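Local atomic coordinates of protein PTHB1 (Homo sapiens, PDB entry 4YD8), a protein that forms part of the BBSome, a coat complex thought to sort specific membrane proteins to the primary cilium and required for ciliogenesis. Residues 100-105 and 156-161. Numbering follows the deposited sequence.
Sequences AVLHSR and ICIQSM
Leu-102 and Ile-158 meet methyl to methyl across the interface between two successive blades of the N-terminal seven-bladed beta-propeller, with CD1 of Leu-102 3.7 Å from CD1 of Ile-158. The two side chains lie alongside each other, overlapping rather than meeting end to end, and CD1 of Leu-102 is also 4.1 Å from CG2 of Ile-158, so it rests against both branches of the isoleucine. Leu-102 carries CG anti to its main-chain nitrogen (chi1 -178°), and the second torsion then turns CD1 onto the isoleucine. In Ile-158 it is CG1 that stands opposite the carbonyl carbon (chi1 -62°), and the nearly extended chi2 of 167° sends CD1 out toward the facing blade.

Two residues earlier on each strand the pattern recurs in a smaller form: CB of Ala-100 sits 4.1 Å from CD1 of Ile-156. Alanine offers just CB, so the isoleucine, whose beta-branching suits a strand, does the reaching; the larger Leu-102 makes the closer contact. No hydrogen bond joins the segments: CA of Leu-102 and CA of Ile-158 are 8.6 Å apart, the separation of packed sheets, and the packing is apolar and buried.

Both strands are second in their four-stranded antiparallel blades. Leu-107 of strand 106-112 touches Ala-100, Ile-156 and Ile-158, while Ala-139 of strand 139-145 touches Leu-102 and Ile-158, extending this hydrophobic layer; Gly-145 of that strand, critical for protein stability, lies about 7 Å from the Ile-156 side chain.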
ATOM      1  N   ALA A 100      11.127  -4.226  -0.468  1.00 20.41           N
ATOM      2  CA  ALA A 100      10.980  -4.939  -1.743  1.00 21.61           C
ATOM      3  C   ALA A 100      10.616  -3.918  -2.810  1.00 23.15           C
ATOM      4  O   ALA A 100       9.734  -3.087  -2.609  1.00 21.21           O
ATOM      5  CB  ALA A 100       9.921  -6.027  -1.646  1.00 20.76           C
ATOM      6  N   VAL A 101      11.323  -3.965  -3.931  1.00 23.26           N
ATOM      7  CA  VAL A 101      11.045  -3.100  -5.060  1.00 22.40           C
ATOM      8  C   VAL A 101      10.652  -3.996  -6.222  1.00 25.90           C
ATOM      9  O   VAL A 101      11.429  -4.861  -6.637  1.00 23.41           O
ATOM     10  CB  VAL A 101      12.264  -2.245  -5.441  1.00 24.54           C
ATOM     11  CG1 VAL A 101      11.946  -1.343  -6.640  1.00 24.03           C
ATOM     12  CG2 VAL A 101      12.731  -1.410  -4.220  1.00 22.82           C
ATOM     13  N   LEU A 102       9.444  -3.798  -6.726  1.00 22.84           N
ATOM     14  CA  LEU A 102       8.962  -4.577  -7.859  1.00 23.43           C
ATOM     15  C   LEU A 102       9.214  -3.818  -9.141  1.00 24.54           C
ATOM     16  O   LEU A 102       8.796  -2.664  -9.275  1.00 26.98           O
ATOM     17  CB  LEU A 102       7.471  -4.877  -7.703  1.00 24.37           C
ATOM     18  CG  LEU A 102       6.854  -5.732  -8.813  1.00 28.80           C
ATOM     19  CD1 LEU A 102       7.527  -7.112  -8.852  1.00 23.89           C
ATOM     20  CD2 LEU A 102       5.356  -5.843  -8.581  1.00 23.01           C
ATOM     21  N   HIS A 103       9.886  -4.475 -10.086  1.00 25.54           N
ATOM     22  CA  HIS A 103      10.060  -3.964 -11.444  1.00 26.89           C
ATOM     23  C   HIS A 103       9.297  -4.885 -12.385  1.00 27.48           C
ATOM     24  O   HIS A 103       8.807  -5.928 -11.966  1.00 28.24           O
ATOM     25  CB  HIS A 103      11.542  -3.919 -11.847  1.00 27.91           C
ATOM     26  CG  HIS A 103      12.391  -3.044 -10.974  1.00 30.31           C
ATOM     27  ND1 HIS A 103      12.371  -1.669 -11.049  1.00 31.12           N
ATOM     28  CD2 HIS A 103      13.301  -3.354 -10.014  1.00 27.22           C
ATOM     29  CE1 HIS A 103      13.226  -1.166 -10.172  1.00 29.85           C
ATOM     30  NE2 HIS A 103      13.812  -2.171  -9.546  1.00 27.91           N
ATOM     31  N   SER A 104       9.214  -4.506 -13.654  1.00 28.81           N
ATOM     32  CA  SER A 104       8.515  -5.328 -14.637  1.00 31.19           C
ATOM     33  C   SER A 104       9.037  -6.766 -14.708  1.00 29.98           C
ATOM     34  O   SER A 104       8.241  -7.715 -14.773  1.00 34.48           O
ATOM     35  CB  SER A 104       8.613  -4.689 -16.020  1.00 34.60           C
ATOM     36  OG  SER A 104       7.986  -5.524 -16.974  1.00 40.45           O
ATOM     37  N   ARG A 105      10.360  -6.928 -14.723  1.00 30.58           N
ATOM     38  CA  ARG A 105      10.957  -8.258 -14.842  1.00 31.18           C
ATOM     39  C   ARG A 105      11.912  -8.652 -13.712  1.00 30.42           C
ATOM     40  O   ARG A 105      12.685  -9.605 -13.855  1.00 31.15           O
ATOM     41  CB  ARG A 105      11.697  -8.381 -16.186  1.00 34.21           C
ATOM     42  CG  ARG A 105      10.783  -8.222 -17.384  1.00 38.42           C
ATOM     43  CD  ARG A 105       9.795  -9.376 -17.491  1.00 44.32           C
ATOM     44  NE  ARG A 105      10.478 -10.651 -17.680  1.00 49.66           N
ATOM     45  CZ  ARG A 105      10.736 -11.199 -18.864  1.00 53.49           C
ATOM     46  NH1 ARG A 105      10.362 -10.589 -19.984  1.00 49.51           N
ATOM     47  NH2 ARG A 105      11.371 -12.361 -18.922  1.00 50.08           N
ATOM     48  N   ILE A 156       6.367 -13.412  -0.575  1.00 23.05           N
ATOM     49  CA  ILE A 156       5.900 -12.431  -1.546  1.00 21.64           C
ATOM     50  C   ILE A 156       5.193 -13.164  -2.680  1.00 25.43           C
ATOM     51  O   ILE A 156       5.628 -14.238  -3.102  1.00 25.05           O
ATOM     52  CB  ILE A 156       7.070 -11.579  -2.094  1.00 25.08           C
ATOM     53  CG1 ILE A 156       7.550 -10.572  -1.030  1.00 23.35           C
ATOM     54  CG2 ILE A 156       6.689 -10.831  -3.378  1.00 26.31           C
ATOM     55  CD1 ILE A 156       8.880  -9.947  -1.372  1.00 24.57           C
ATOM     56  N   CYS A 157       4.076 -12.604  -3.121  1.00 23.08           N
ATOM     57  CA  CYS A 157       3.340 -13.146  -4.265  1.00 22.60           C
ATOM     58  C   CYS A 157       3.202 -12.046  -5.294  1.00 24.67           C
ATOM     59  O   CYS A 157       2.682 -10.966  -4.995  1.00 25.87           O
ATOM     60  CB  CYS A 157       1.966 -13.651  -3.848  1.00 22.64           C
ATOM     61  SG  CYS A 157       0.957 -14.175  -5.285  1.00 28.81           S
ATOM     62  N   ILE A 158       3.685 -12.309  -6.503  1.00 25.73           N
ATOM     63  CA  ILE A 158       3.621 -11.335  -7.580  1.00 23.37           C
ATOM     64  C   ILE A 158       2.614 -11.818  -8.624  1.00 24.31           C
ATOM     65  O   ILE A 158       2.693 -12.957  -9.071  1.00 28.43           O
ATOM     66  CB  ILE A 158       5.008 -11.139  -8.250  1.00 29.00           C
ATOM     67  CG1 ILE A 158       6.042 -10.584  -7.253  1.00 27.05           C
ATOM     68  CG2 ILE A 158       4.909 -10.225  -9.471  1.00 24.87           C
ATOM     69  CD1 ILE A 158       7.472 -10.682  -7.795  1.00 30.02           C
ATOM     70  N   GLN A 159       1.666 -10.960  -8.988  1.00 25.96           N
ATOM     71  CA  GLN A 159       0.765 -11.257 -10.092  1.00 24.65           C
ATOM     72  C   GLN A 159       1.370 -10.767 -11.402  1.00 27.21           C
ATOM     73  O   GLN A 159       1.722  -9.587 -11.516  1.00 27.93           O
ATOM     74  CB  GLN A 159      -0.608 -10.603  -9.868  1.00 24.11           C
ATOM     75  CG  GLN A 159      -1.591 -10.894 -11.034  1.00 25.01           C
ATOM     76  CD  GLN A 159      -2.943 -10.231 -10.839  1.00 28.86           C
ATOM     77  OE1 GLN A 159      -3.956 -10.707 -11.349  1.00 30.78           O
ATOM     78  NE2 GLN A 159      -2.964  -9.117 -10.105  1.00 24.47           N
ATOM     79  N   SER A 160       1.480 -11.656 -12.400  1.00 26.78           N
ATOM     80  CA  SER A 160       2.001 -11.255 -13.694  1.00 27.91           C
ATOM     81  C   SER A 160       0.919 -10.550 -14.503  1.00 28.46           C
ATOM     82  O   SER A 160      -0.263 -10.649 -14.182  1.00 29.84           O
ATOM     83  CB  SER A 160       2.521 -12.470 -14.476  1.00 29.34           C
ATOM     84  OG  SER A 160       1.441 -13.287 -14.896  1.00 31.91           O
HETATM   85  N   MSE A 161       1.320  -9.854 -15.562  1.00 31.98           N
HETATM   86  CA  MSE A 161       0.350  -9.192 -16.431  1.00 35.87           C
HETATM   87  C   MSE A 161      -0.624 -10.200 -17.038  1.00 34.27           C
HETATM   88  O   MSE A 161      -1.776  -9.859 -17.274  1.00 35.43           O
HETATM   89  CB  MSE A 161       1.047  -8.405 -17.551  1.00 34.86           C
HETATM   90  CG  MSE A 161       1.825  -7.179 -17.052  1.00 35.55           C
HETATM   91 SE   MSE A 161       0.654  -5.802 -16.277  1.00 37.46          SE
HETATM   92  CE  MSE A 161      -0.741  -5.743 -17.637  1.00 52.39           C
TER